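Local coordinates for protein erythrocyte binding antigen 140 (Plasmodium falciparum, PDB 4GF2) that probably binds a sialic-acid-bearing receptor, glycophorin C, on the host red-cell surface during invasion, here represented by a piece with two Duffy binding domains, at residues D404-S409 with E443-E448; G351-L356 with K418-N423; G359-Y364 with N425-D430; G370-E375 with K455-V460. The protein carries 3 engineered substitutions. One frame throughout, in Å; residues are numbered along the deposited sequence.

Contact 1 of 4, residues D404-S409 with E443-E448; sequences DIIKGS and EKWWDE
The last turn of helix 388-407 lies against the middle of helix 435-457, with CA atoms 5.1 Å apart for Lys407 and Glu443 and 6.8 Å for Ile406 and Trp446. Gly408, with phi at 86°, leaves the helical path, and its N and that of Ser409 turn back weakly to Asp404 O. Ile406 carries the apolar half of the contact. Its CB bond is directed at the partner helix, and its two branches part: CG2, anti to the backbone N, meets Trp445 CE3 at 4.0 Å, while CG1, beside that N, meets Trp446 CE3 at 4.1 Å. Both indoles have CG anti to their own backbone N, and each takes its isoleucine branch obliquely. This is helix packing inside the second Duffy binding domain, in a buried core that other helices complete: Ile406 and Trp445 both touch Leu424 of helix 415-427, and the Trp445 ring stacks edge-to-face with Tyr364. Lys407 makes the more exposed half. Its CG rests 4.3 Å from Trp446 CB, and a bend at chi3 (60°) brings CE across Glu443 CG, 4.2 Å away and roughly at right angles. The charged ends stay apart, Lys407 NZ and Glu443 OE2 being 5.0 Å from each other, so any attraction is probably loose. Trp446 NE1 makes a weak hydrogen bond to Gln474 OE1, and Lys407 O accepts a hydrogen bond from Arg442.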
loop_
_atom_site.group_PDB
_atom_site.type_symbol
_atom_site.label_atom_id
_atom_site.label_comp_id
_atom_site.label_asym_id
_atom_site.label_seq_id
_atom_site.Cartn_x
_atom_site.Cartn_y
_atom_site.Cartn_z
ATOM N N ASP A 404 -0.041 15.845 14.679
ATOM C CA ASP A 404 0.937 16.929 14.697
ATOM C C ASP A 404 2.287 16.479 14.156
ATOM O O ASP A 404 3.038 17.280 13.595
ATOM C CB ASP A 404 1.107 17.468 16.116
ATOM C CG ASP A 404 0.143 18.595 16.425
ATOM O OD1 ASP A 404 0.053 19.528 15.604
ATOM O OD2 ASP A 404 -0.524 18.545 17.480
ATOM N N ILE A 405 2.590 15.199 14.328
ATOM C CA ILE A 405 3.863 14.651 13.878
ATOM C C ILE A 405 3.846 14.479 12.360
ATOM O O ILE A 405 4.812 14.818 11.678
ATOM C CB ILE A 405 4.161 13.314 14.587
ATOM C CG1 ILE A 405 4.589 13.581 16.032
ATOM C CG2 ILE A 405 5.250 12.538 13.863
ATOM C CD1 ILE A 405 4.719 12.334 16.877
ATOM N N ILE A 406 2.733 13.971 11.841
ATOM C CA ILE A 406 2.551 13.802 10.405
ATOM C C ILE A 406 2.452 15.152 9.698
ATOM O O ILE A 406 3.008 15.338 8.615
ATOM C CB ILE A 406 1.272 13.002 10.097
ATOM C CG1 ILE A 406 1.369 11.589 10.677
ATOM C CG2 ILE A 406 1.023 12.951 8.598
ATOM C CD1 ILE A 406 2.558 10.787 10.187
ATOM N N LYS A 407 1.730 16.088 10.304
ATOM C CA LYS A 407 1.569 17.415 9.720
ATOM C C LYS A 407 2.876 18.204 9.780
ATOM O O LYS A 407 3.082 19.140 9.010
ATOM C CB LYS A 407 0.450 18.186 10.433
ATOM C CG LYS A 407 -0.958 17.698 10.097
ATOM C CD LYS A 407 -2.027 18.416 10.922
ATOM C CE LYS A 407 -1.995 19.919 10.684
ATOM N NZ LYS A 407 -3.139 20.623 11.327
ATOM N N GLY A 408 3.759 17.820 10.696
ATOM C CA GLY A 408 5.024 18.510 10.873
ATOM C C GLY A 408 4.918 19.698 11.811
ATOM O O GLY A 408 5.798 20.552 11.841
ATOM N N SER A 409 3.839 19.757 12.582
ATOM C CA SER A 409 3.632 20.862 13.510
ATOM C C SER A 409 4.006 20.457 14.932
ATOM O O SER A 409 4.018 21.293 15.833
ATOM C CB SER A 409 2.178 21.327 13.471
ATOM O OG SER A 409 1.307 20.273 13.834
ATOM N N GLU A 443 -0.249 17.841 5.124
ATOM C CA GLU A 443 -1.522 18.251 5.701
ATOM C C GLU A 443 -2.690 17.600 4.964
ATOM O O GLU A 443 -3.629 17.106 5.588
ATOM C CB GLU A 443 -1.653 19.776 5.689
ATOM C CG GLU A 443 -0.761 20.469 6.712
ATOM C CD GLU A 443 -0.936 21.978 6.724
ATOM O OE1 GLU A 443 -1.642 22.506 5.840
ATOM O OE2 GLU A 443 -0.368 22.635 7.621
ATOM N N LYS A 444 -2.624 17.588 3.636
ATOM C CA LYS A 444 -3.662 16.950 2.833
ATOM C C LYS A 444 -3.649 15.439 3.036
ATOM O O LYS A 444 -4.699 14.797 3.059
ATOM C CB LYS A 444 -3.478 17.279 1.351
ATOM C CG LYS A 444 -3.808 18.717 0.993
ATOM C CD LYS A 444 -3.570 18.984 -0.486
ATOM C CE LYS A 444 -3.969 20.399 -0.874
ATOM N NZ LYS A 444 -3.717 20.662 -2.316
ATOM N N TRP A 445 -2.457 14.874 3.187
ATOM C CA TRP A 445 -2.325 13.436 3.356
ATOM C C TRP A 445 -2.972 12.995 4.663
ATOM O O TRP A 445 -3.654 11.971 4.712
ATOM C CB TRP A 445 -0.853 13.029 3.338
ATOM C CG TRP A 445 -0.659 11.556 3.235
ATOM C CD1 TRP A 445 -0.527 10.828 2.093
ATOM C CD2 TRP A 445 -0.581 10.623 4.317
ATOM N NE1 TRP A 445 -0.367 9.498 2.395
ATOM C CE2 TRP A 445 -0.397 9.346 3.756
ATOM C CE3 TRP A 445 -0.650 10.743 5.708
ATOM C CZ2 TRP A 445 -0.283 8.195 4.532
ATOM C CZ3 TRP A 445 -0.535 9.601 6.479
ATOM C CH2 TRP A 445 -0.353 8.344 5.890
ATOM N N TRP A 446 -2.759 13.769 5.721
ATOM C CA TRP A 446 -3.364 13.460 7.008
ATOM C C TRP A 446 -4.893 13.514 6.923
ATOM O O TRP A 446 -5.579 12.653 7.468
ATOM C CB TRP A 446 -2.872 14.412 8.097
ATOM C CG TRP A 446 -3.630 14.242 9.376
ATOM C CD1 TRP A 446 -4.581 15.076 9.881
ATOM C CD2 TRP A 446 -3.521 13.154 10.301
ATOM N NE1 TRP A 446 -5.065 14.582 11.067
ATOM C CE2 TRP A 446 -4.431 13.399 11.347
ATOM C CE3 TRP A 446 -2.740 11.994 10.346
ATOM C CZ2 TRP A 446 -4.583 12.533 12.425
ATOM C CZ3 TRP A 446 -2.891 11.135 11.421
ATOM C CH2 TRP A 446 -3.803 11.409 12.445
ATOM N N ASP A 447 -5.423 14.522 6.236
ATOM C CA ASP A 447 -6.871 14.653 6.083
ATOM C C ASP A 447 -7.463 13.437 5.376
ATOM O O ASP A 447 -8.563 12.998 5.701
ATOM C CB ASP A 447 -7.229 15.930 5.318
ATOM C CG ASP A 447 -7.095 17.181 6.172
ATOM O OD1 ASP A 447 -7.062 17.059 7.416
ATOM O OD2 ASP A 447 -7.034 18.289 5.597
ATOM N N GLU A 448 -6.721 12.893 4.419
ATOM C CA GLU A 448 -7.177 11.728 3.671
ATOM C C GLU A 448 -7.079 10.434 4.483
ATOM O O GLU A 448 -7.720 9.444 4.146
ATOM C CB GLU A 448 -6.367 11.583 2.381
ATOM C CG GLU A 448 -6.527 12.744 1.409
ATOM C CD GLU A 448 -5.469 12.745 0.318
ATOM O OE1 GLU A 448 -4.657 11.797 0.274
ATOM O OE2 GLU A 448 -5.446 13.696 -0.492
#

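Contact 2 of 4, residues G351-L356 with K418-N423; sequences GRTYLL and KKMEEN
A helix-borne amide is pushed up against a turn: Asn423 ND2 stands 2.6 Å from Thr353 O and 3.8 Å from the Leu356 side chain at CB. Asn423 reaches this place with CG anti to its own carbonyl carbon (chi1 -79°). The facing chain is not a regular helix. It makes an inverse gamma turn centred on Arg352 and then a short 3-10 segment, 353-355, whose first residue has the shortest CA-CA spacing across the contact, 5.5 Å between Thr353 CA and Met420 CA. Thr353 has its hydroxyl in the crowded position between backbone N and carbonyl carbon (chi1 58°). That sets methyl CG2 3.5 Å from Met420 SD, the two side chains crossing at about a right angle, while OG1 lies 3.7 Å from Lys419 CB and is hydrogen-bonded to Tyr416 O. The methionine sulphur is put there by a bend at chi2 (59°). Farther out, Tyr354 CB packs alongside Lys419 CD at 3.4 Å, after which both side chains lead away from the contact; the phenol OH ends at the edge of the Arg352 guanidinium, in its plane. The contact joins a loop of the second Duffy binding domain to helix 415-427. Helix 361-382 adjoins it, its His367 touching Thr353, Leu356 and Met420; Met420 also packs against Ile405 and Ile406 of helix 388-407.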
loop_
_atom_site.group_PDB
_atom_site.type_symbol
_atom_site.label_atom_id
_atom_site.label_comp_id
_atom_site.label_asym_id
_atom_site.label_seq_id
_atom_site.Cartn_x
_atom_site.Cartn_y
_atom_site.Cartn_z
ATOM N N GLY A 351 7.468 3.185 16.412
ATOM C CA GLY A 351 8.160 2.080 15.779
ATOM C C GLY A 351 9.360 2.529 14.970
ATOM O O GLY A 351 9.827 3.662 15.093
ATOM N N ARG A 352 9.843 1.628 14.124
ATOM C CA ARG A 352 11.065 1.845 13.366
ATOM C C ARG A 352 10.784 2.723 12.155
ATOM O O ARG A 352 10.756 2.247 11.019
ATOM C CB ARG A 352 11.636 0.496 12.936
ATOM C CG ARG A 352 11.750 -0.487 14.089
ATOM C CD ARG A 352 11.986 -1.905 13.617
ATOM N NE ARG A 352 11.651 -2.875 14.656
ATOM C CZ ARG A 352 12.427 -3.161 15.699
ATOM N NH1 ARG A 352 13.596 -2.551 15.859
ATOM N NH2 ARG A 352 12.032 -4.060 16.589
ATOM N N THR A 353 10.577 4.011 12.412
ATOM C CA THR A 353 10.217 4.960 11.364
ATOM C C THR A 353 11.374 5.217 10.399
ATOM O O THR A 353 11.162 5.662 9.273
ATOM C CB THR A 353 9.758 6.302 11.963
ATOM O OG1 THR A 353 10.800 6.849 12.779
ATOM C CG2 THR A 353 8.507 6.113 12.809
ATOM N N TYR A 354 12.595 4.929 10.841
ATOM C CA TYR A 354 13.780 5.146 10.015
ATOM C C TYR A 354 13.864 4.162 8.849
ATOM O O TYR A 354 14.745 4.284 7.996
ATOM C CB TYR A 354 15.053 5.052 10.865
ATOM C CG TYR A 354 15.201 3.745 11.618
ATOM C CD1 TYR A 354 15.823 2.644 11.035
ATOM C CD2 TYR A 354 14.722 3.614 12.915
ATOM C CE1 TYR A 354 15.957 1.451 11.726
ATOM C CE2 TYR A 354 14.846 2.426 13.609
ATOM C CZ TYR A 354 15.465 1.349 13.014
ATOM O OH TYR A 354 15.587 0.173 13.715
ATOM N N LEU A 355 12.951 3.196 8.807
ATOM C CA LEU A 355 12.969 2.176 7.758
ATOM C C LEU A 355 12.138 2.551 6.529
ATOM O O LEU A 355 12.311 1.964 5.461
ATOM C CB LEU A 355 12.488 0.834 8.313
ATOM C CG LEU A 355 13.450 0.134 9.277
ATOM C CD1 LEU A 355 12.818 -1.133 9.821
ATOM C CD2 LEU A 355 14.782 -0.178 8.603
ATOM N N LEU A 356 11.241 3.521 6.673
ATOM C CA LEU A 356 10.398 3.934 5.556
ATOM C C LEU A 356 11.127 4.944 4.673
ATOM O O LEU A 356 10.642 6.051 4.443
ATOM C CB LEU A 356 9.085 4.531 6.061
ATOM C CG LEU A 356 8.125 3.569 6.766
ATOM C CD1 LEU A 356 7.970 2.260 5.981
ATOM C CD2 LEU A 356 8.565 3.299 8.194
ATOM N N LYS A 418 10.597 13.090 13.695
ATOM C CA LYS A 418 11.193 13.739 12.528
ATOM C C LYS A 418 11.266 12.805 11.331
ATOM O O LYS A 418 10.895 13.174 10.217
ATOM C CB LYS A 418 12.603 14.231 12.843
ATOM C CG LYS A 418 12.701 15.683 13.253
ATOM C CD LYS A 418 13.569 16.461 12.272
ATOM C CE LYS A 418 14.217 17.670 12.929
ATOM N NZ LYS A 418 15.064 18.438 11.973
ATOM N N LYS A 419 11.764 11.597 11.558
ATOM C CA LYS A 419 11.900 10.633 10.473
ATOM C C LYS A 419 10.544 10.226 9.916
ATOM O O LYS A 419 10.423 9.908 8.736
ATOM C CB LYS A 419 12.692 9.409 10.930
ATOM C CG LYS A 419 14.161 9.727 11.111
ATOM C CD LYS A 419 15.020 8.487 11.129
ATOM C CE LYS A 419 16.495 8.849 11.149
ATOM N NZ LYS A 419 16.894 9.701 9.996
ATOM N N MET A 420 9.524 10.250 10.765
ATOM C CA MET A 420 8.175 9.956 10.319
ATOM C C MET A 420 7.735 11.036 9.335
ATOM O O MET A 420 7.179 10.744 8.273
ATOM C CB MET A 420 7.226 9.896 11.516
ATOM C CG MET A 420 5.903 9.227 11.219
ATOM S SD MET A 420 6.118 7.529 10.658
ATOM C CE MET A 420 4.441 7.108 10.193
ATOM N N GLU A 421 8.007 12.286 9.688
ATOM C CA GLU A 421 7.633 13.424 8.862
ATOM C C GLU A 421 8.396 13.417 7.544
ATOM O O GLU A 421 7.815 13.586 6.471
ATOM C CB GLU A 421 7.924 14.723 9.612
ATOM C CG GLU A 421 7.634 15.976 8.820
ATOM C CD GLU A 421 8.078 17.228 9.546
ATOM O OE1 GLU A 421 8.386 17.133 10.750
ATOM O OE2 GLU A 421 8.123 18.304 8.911
ATOM N N GLU A 422 9.705 13.228 7.635
ATOM C CA GLU A 422 10.564 13.270 6.462
ATOM C C GLU A 422 10.260 12.117 5.514
ATOM O O GLU A 422 10.383 12.252 4.300
ATOM C CB GLU A 422 12.029 13.241 6.890
ATOM C CG GLU A 422 12.451 14.474 7.674
ATOM C CD GLU A 422 13.847 14.346 8.260
ATOM O OE1 GLU A 422 14.312 13.197 8.434
ATOM O OE2 GLU A 422 14.476 15.390 8.543
ATOM N N ASN A 423 9.845 10.984 6.064
ATOM C CA ASN A 423 9.555 9.830 5.230
ATOM C C ASN A 423 8.223 9.960 4.507
ATOM O O ASN A 423 7.987 9.288 3.506
ATOM C CB ASN A 423 9.633 8.544 6.046
ATOM C CG ASN A 423 11.059 8.099 6.259
ATOM O OD1 ASN A 423 11.935 8.422 5.460
ATOM N ND2 ASN A 423 11.304 7.365 7.327
#

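Contact 3 of 4, residues G359-Y364 with N425-D430; sequences GHEEDY and NKVNKD
The polar interactions gather round Lys429, which follows the end of helix 415-427. A bend at chi2 brings its side chain back, so that NZ bonds to Lys426 O at 3.1 Å, lying above the carbonyl plane (36° out of it), and reaches Gly359 O weakly at 3.4 Å. One ammonium group thereby joins a carbonyl at the close of one helix to a carbonyl just before the start of another. Beyond Val427 the chain is shaped by an Asx turn, with Asn428 OD1 accepting from Asp430 N at 2.9 Å. Backbone meets backbone where Gly359 fits against the helix end: its CA is 4.2 Å from Val427 CA, and this glycine, with positive phi (79°), lays its bare CA 4.1 Å from the carbonyl carbon C of Lys426. Val427 CA also directs its hydrogen at Gly359 O, a CA-H...O contact of 3.6 Å that is nearly straight (169° at H). The apolar contacts belong to Val427. CG1, anti to the backbone N, touches Glu361 CB at 3.7 Å, and CG2 meets Tyr364 CB at 4.0 Å, oblique to the phenol ring. The tyrosine OH itself is hydrogen-bonded to Met420 O. In this second Duffy binding domain the contact sets the N-terminal end of helix 361-382, with His360 at its N-cap position, beside the C-terminal end of helix 415-427. Arg433 takes the carbonyls of Asn425, Asn428 and Asp430 just ahead of helix 435-457, whose Trp445 packs on Glu361.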
loop_
_atom_site.group_PDB
_atom_site.type_symbol
_atom_site.label_atom_id
_atom_site.label_comp_id
_atom_site.label_asym_id
_atom_site.label_seq_id
_atom_site.Cartn_x
_atom_site.Cartn_y
_atom_site.Cartn_z
ATOM N N GLY A 359 9.937 5.361 0.366
ATOM C CA GLY A 359 8.912 6.302 -0.047
ATOM C C GLY A 359 7.679 5.694 -0.695
ATOM O O GLY A 359 7.087 6.301 -1.587
ATOM N N HIS A 360 7.284 4.502 -0.254
ATOM C CA HIS A 360 6.069 3.872 -0.756
ATOM C C HIS A 360 4.896 4.241 0.147
ATOM O O HIS A 360 4.930 3.995 1.353
ATOM C CB HIS A 360 6.235 2.352 -0.823
ATOM C CG HIS A 360 7.309 1.899 -1.764
ATOM N ND1 HIS A 360 7.222 2.070 -3.130
ATOM C CD2 HIS A 360 8.490 1.275 -1.539
ATOM C CE1 HIS A 360 8.305 1.577 -3.704
ATOM N NE2 HIS A 360 9.089 1.087 -2.761
ATOM N N GLU A 361 3.862 4.835 -0.438
ATOM C CA GLU A 361 2.721 5.301 0.341
ATOM C C GLU A 361 2.037 4.179 1.115
ATOM O O GLU A 361 1.676 4.357 2.275
ATOM C CB GLU A 361 1.691 6.007 -0.543
ATOM C CG GLU A 361 0.691 6.822 0.279
ATOM C CD GLU A 361 -0.468 7.362 -0.533
ATOM O OE1 GLU A 361 -0.238 7.865 -1.654
ATOM O OE2 GLU A 361 -1.614 7.291 -0.041
ATOM N N GLU A 362 1.852 3.031 0.473
ATOM C CA GLU A 362 1.149 1.920 1.105
ATOM C C GLU A 362 1.922 1.386 2.302
ATOM O O GLU A 362 1.331 1.042 3.322
ATOM C CB GLU A 362 0.880 0.796 0.101
ATOM C CG GLU A 362 -0.169 1.147 -0.946
ATOM C CD GLU A 362 -1.475 1.631 -0.331
ATOM O OE1 GLU A 362 -1.910 1.057 0.691
ATOM O OE2 GLU A 362 -2.064 2.593 -0.868
ATOM N N ASP A 363 3.243 1.323 2.181
ATOM C CA ASP A 363 4.077 0.916 3.303
ATOM C C ASP A 363 3.966 1.952 4.408
ATOM O O ASP A 363 3.877 1.616 5.587
ATOM C CB ASP A 363 5.537 0.768 2.875
ATOM C CG ASP A 363 5.770 -0.446 2.000
ATOM O OD1 ASP A 363 4.901 -1.341 1.983
ATOM O OD2 ASP A 363 6.826 -0.510 1.335
ATOM N N TYR A 364 3.965 3.220 4.021
ATOM C CA TYR A 364 3.926 4.291 5.001
ATOM C C TYR A 364 2.600 4.267 5.753
ATOM O O TYR A 364 2.570 4.380 6.977
ATOM C CB TYR A 364 4.135 5.647 4.331
ATOM C CG TYR A 364 4.279 6.764 5.326
ATOM C CD1 TYR A 364 3.167 7.436 5.800
ATOM C CD2 TYR A 364 5.527 7.132 5.814
ATOM C CE1 TYR A 364 3.287 8.452 6.720
ATOM C CE2 TYR A 364 5.659 8.151 6.739
ATOM C CZ TYR A 364 4.531 8.807 7.187
ATOM O OH TYR A 364 4.638 9.823 8.109
ATOM N N ASN A 425 7.457 13.027 3.400
ATOM C CA ASN A 425 7.973 13.889 2.348
ATOM C C ASN A 425 8.518 13.044 1.206
ATOM O O ASN A 425 8.337 13.378 0.039
ATOM C CB ASN A 425 9.067 14.814 2.882
ATOM C CG ASN A 425 8.529 15.877 3.822
ATOM O OD1 ASN A 425 7.325 16.126 3.882
ATOM N ND2 ASN A 425 9.428 16.520 4.555
ATOM N N LYS A 426 9.173 11.937 1.547
ATOM C CA LYS A 426 9.699 11.025 0.536
ATOM C C LYS A 426 8.577 10.418 -0.299
ATOM O O LYS A 426 8.714 10.266 -1.512
ATOM C CB LYS A 426 10.529 9.916 1.182
ATOM C CG LYS A 426 11.855 10.388 1.740
ATOM C CD LYS A 426 12.702 9.225 2.220
ATOM C CE LYS A 426 14.020 9.709 2.806
ATOM N NZ LYS A 426 14.901 8.583 3.227
ATOM N N VAL A 427 7.470 10.070 0.344
ATOM C CA VAL A 427 6.308 9.569 -0.382
ATOM C C VAL A 427 5.888 10.583 -1.439
ATOM O O VAL A 427 5.478 10.214 -2.543
ATOM C CB VAL A 427 5.126 9.291 0.554
ATOM C CG1 VAL A 427 3.865 9.000 -0.249
ATOM C CG2 VAL A 427 5.453 8.132 1.483
ATOM N N ASN A 428 5.993 11.863 -1.094
ATOM C CA ASN A 428 5.698 12.938 -2.034
ATOM C C ASN A 428 6.750 13.008 -3.136
ATOM O O ASN A 428 7.911 13.317 -2.877
ATOM C CB ASN A 428 5.626 14.272 -1.293
ATOM C CG ASN A 428 5.281 15.428 -2.202
ATOM O OD1 ASN A 428 5.005 15.245 -3.388
ATOM N ND2 ASN A 428 5.289 16.630 -1.646
ATOM N N LYS A 429 6.335 12.721 -4.367
ATOM C CA LYS A 429 7.265 12.639 -5.489
ATOM C C LYS A 429 7.344 13.953 -6.255
ATOM O O LYS A 429 8.042 14.052 -7.264
ATOM C CB LYS A 429 6.850 11.513 -6.439
ATOM C CG LYS A 429 6.731 10.154 -5.773
ATOM C CD LYS A 429 8.030 9.748 -5.094
ATOM C CE LYS A 429 7.899 8.406 -4.390
ATOM N NZ LYS A 429 9.148 8.039 -3.663
ATOM N N ASP A 430 6.623 14.960 -5.779
ATOM C CA ASP A 430 6.638 16.272 -6.409
ATOM C C ASP A 430 8.024 16.893 -6.274
ATOM O O ASP A 430 8.644 16.814 -5.217
ATOM C CB ASP A 430 5.593 17.177 -5.763
ATOM C CG ASP A 430 5.344 18.432 -6.559
ATOM O OD1 ASP A 430 6.172 19.361 -6.476
ATOM O OD2 ASP A 430 4.320 18.487 -7.273
#

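Contact 4 of 4, residues G370-E375 with K455-V460; sequences GASIYE and KVMSAV
Ile373 and Val456 meet crosswise, at about a right angle, where helix 361-382 packs on the end of helix 435-457 inside the second Duffy binding domain. Ile373 CG1, anti to its own carbonyl carbon, is 3.6 Å from Val456 CB. Val456 has CG2 in the crowded position between backbone N and carbonyl carbon, which places this methyl 3.8 Å from Ile373 CG1 and 4.0 Å from Ser372 CB, between the two neighbours. Met457, next along the chain, reaches Ser372 beside the valine: its CG lies 3.7 Å from Ser372 CB and 3.4 Å from Ser372 O, and a bend at chi3 (75°) carries CE on to 4.3 Å from Glu375 CG. Valine and methionine thus both close in on Ser372. Both polar side chains here turn their ends to other partners: Ser372 OG bonds to Leu368 O in its own helix, and Glu375 meets Lys319, Ser398 OG and Cys349 N. With its polar groups satisfied away from the interface, the contact relies on apolar packing across it, and the lysine and two further donors probably keep the buried Glu375 carboxylate ionised.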
loop_
_atom_site.group_PDB
_atom_site.type_symbol
_atom_site.label_atom_id
_atom_site.label_comp_id
_atom_site.label_asym_id
_atom_site.label_seq_id
_atom_site.Cartn_x
_atom_site.Cartn_y
_atom_site.Cartn_z
ATOM N N GLY A 370 -0.100 0.892 12.109
ATOM C CA GLY A 370 0.497 -0.027 13.061
ATOM C C GLY A 370 0.827 0.685 14.356
ATOM O O GLY A 370 0.437 0.256 15.444
ATOM N N ALA A 371 1.547 1.791 14.238
ATOM C CA ALA A 371 1.904 2.588 15.399
ATOM C C ALA A 371 0.649 3.029 16.151
ATOM O O ALA A 371 0.603 2.983 17.381
ATOM C CB ALA A 371 2.722 3.791 14.974
ATOM N N SER A 372 -0.367 3.450 15.406
ATOM C CA SER A 372 -1.609 3.932 16.000
ATOM C C SER A 372 -2.298 2.833 16.800
ATOM O O SER A 372 -2.820 3.074 17.895
ATOM C CB SER A 372 -2.555 4.440 14.913
ATOM O OG SER A 372 -1.999 5.546 14.224
ATOM N N ILE A 373 -2.301 1.625 16.249
ATOM C CA ILE A 373 -2.936 0.499 16.918
ATOM C C ILE A 373 -2.222 0.162 18.227
ATOM O O ILE A 373 -2.855 0.069 19.279
ATOM C CB ILE A 373 -3.003 -0.730 15.993
ATOM C CG1 ILE A 373 -4.080 -0.509 14.931
ATOM C CG2 ILE A 373 -3.318 -1.993 16.784
ATOM C CD1 ILE A 373 -4.084 -1.535 13.826
ATOM N N TYR A 374 -0.905 -0.000 18.172
ATOM C CA TYR A 374 -0.144 -0.353 19.364
ATOM C C TYR A 374 -0.214 0.744 20.418
ATOM O O TYR A 374 -0.347 0.458 21.605
ATOM C CB TYR A 374 1.307 -0.681 19.009
ATOM C CG TYR A 374 1.424 -1.930 18.170
ATOM C CD1 TYR A 374 0.979 -3.151 18.654
ATOM C CD2 TYR A 374 1.961 -1.887 16.890
ATOM C CE1 TYR A 374 1.072 -4.300 17.892
ATOM C CE2 TYR A 374 2.053 -3.028 16.116
ATOM C CZ TYR A 374 1.606 -4.231 16.624
ATOM O OH TYR A 374 1.702 -5.367 15.860
ATOM N N GLU A 375 -0.140 1.999 19.993
ATOM C CA GLU A 375 -0.280 3.099 20.935
ATOM C C GLU A 375 -1.604 2.960 21.679
ATOM O O GLU A 375 -1.656 3.086 22.900
ATOM C CB GLU A 375 -0.213 4.447 20.219
ATOM C CG GLU A 375 -0.433 5.649 21.129
ATOM C CD GLU A 375 0.648 5.801 22.184
ATOM O OE1 GLU A 375 1.654 5.061 22.126
ATOM O OE2 GLU A 375 0.498 6.670 23.070
ATOM N N LYS A 455 -10.257 5.307 13.492
ATOM C CA LYS A 455 -11.013 4.060 13.501
ATOM C C LYS A 455 -10.272 2.964 14.257
ATOM O O LYS A 455 -10.857 2.282 15.098
ATOM C CB LYS A 455 -11.307 3.591 12.073
ATOM C CG LYS A 455 -12.558 4.201 11.463
ATOM C CD LYS A 455 -12.798 3.699 10.047
ATOM C CE LYS A 455 -14.104 4.239 9.489
ATOM N NZ LYS A 455 -14.345 3.797 8.090
ATOM N N VAL A 456 -8.986 2.793 13.960
ATOM C CA VAL A 456 -8.220 1.712 14.571
ATOM C C VAL A 456 -7.899 2.007 16.034
ATOM O O VAL A 456 -7.848 1.092 16.854
ATOM C CB VAL A 456 -6.910 1.396 13.795
ATOM C CG1 VAL A 456 -7.222 1.007 12.358
ATOM C CG2 VAL A 456 -5.949 2.566 13.836
ATOM N N MET A 457 -7.695 3.277 16.366
ATOM C CA MET A 457 -7.376 3.649 17.741
ATOM C C MET A 457 -8.610 3.577 18.625
ATOM O O MET A 457 -8.515 3.254 19.807
ATOM C CB MET A 457 -6.785 5.059 17.802
ATOM C CG MET A 457 -5.413 5.190 17.159
ATOM S SD MET A 457 -4.678 6.809 17.466
ATOM C CE MET A 457 -4.172 6.645 19.174
ATOM N N SER A 458 -9.769 3.875 18.048
ATOM C CA SER A 458 -11.014 3.901 18.799
ATOM C C SER A 458 -11.537 2.495 19.068
ATOM O O SER A 458 -12.505 2.315 19.813
ATOM C CB SER A 458 -12.072 4.706 18.042
ATOM O OG SER A 458 -12.367 4.120 16.785
ATOM N N ALA A 459 -10.891 1.503 18.464
ATOM C CA ALA A 459 -11.332 0.118 18.583
ATOM C C ALA A 459 -11.124 -0.442 19.986
ATOM O O ALA A 459 -11.739 -1.440 20.357
ATOM C CB ALA A 459 -10.608 -0.745 17.570
ATOM N N VAL A 460 -10.258 0.197 20.767
ATOM C CA VAL A 460 -9.961 -0.291 22.111
ATOM C C VAL A 460 -10.882 0.305 23.177
ATOM O O VAL A 460 -10.711 0.037 24.367
ATOM C CB VAL A 460 -8.502 -0.004 22.504
ATOM C CG1 VAL A 460 -7.554 -0.579 21.465
ATOM C CG2 VAL A 460 -8.275 1.493 22.675
#

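In the fold
Contacts 1 and 4 are the buried ones. Both use helix 435-457, against helices 388-407 and 361-382, and both are mainly apolar, contact 1 with a lysine-glutamate pair at its more exposed side. Contacts 2 and 3, partly buried, share helix 415-427 and set it against a loop and a helix start, so loop and helix-end backbone does more of the touching; a hydrogen bond between segments, a weak one, is found in contact 3. Contact 3 also shares helix 361-382 with contact 4, though their centres are 22 Å apart. Tyr364 ties contacts 1, 2 and 3 together through its ring and hydroxyl, while contact 4 touches none of them.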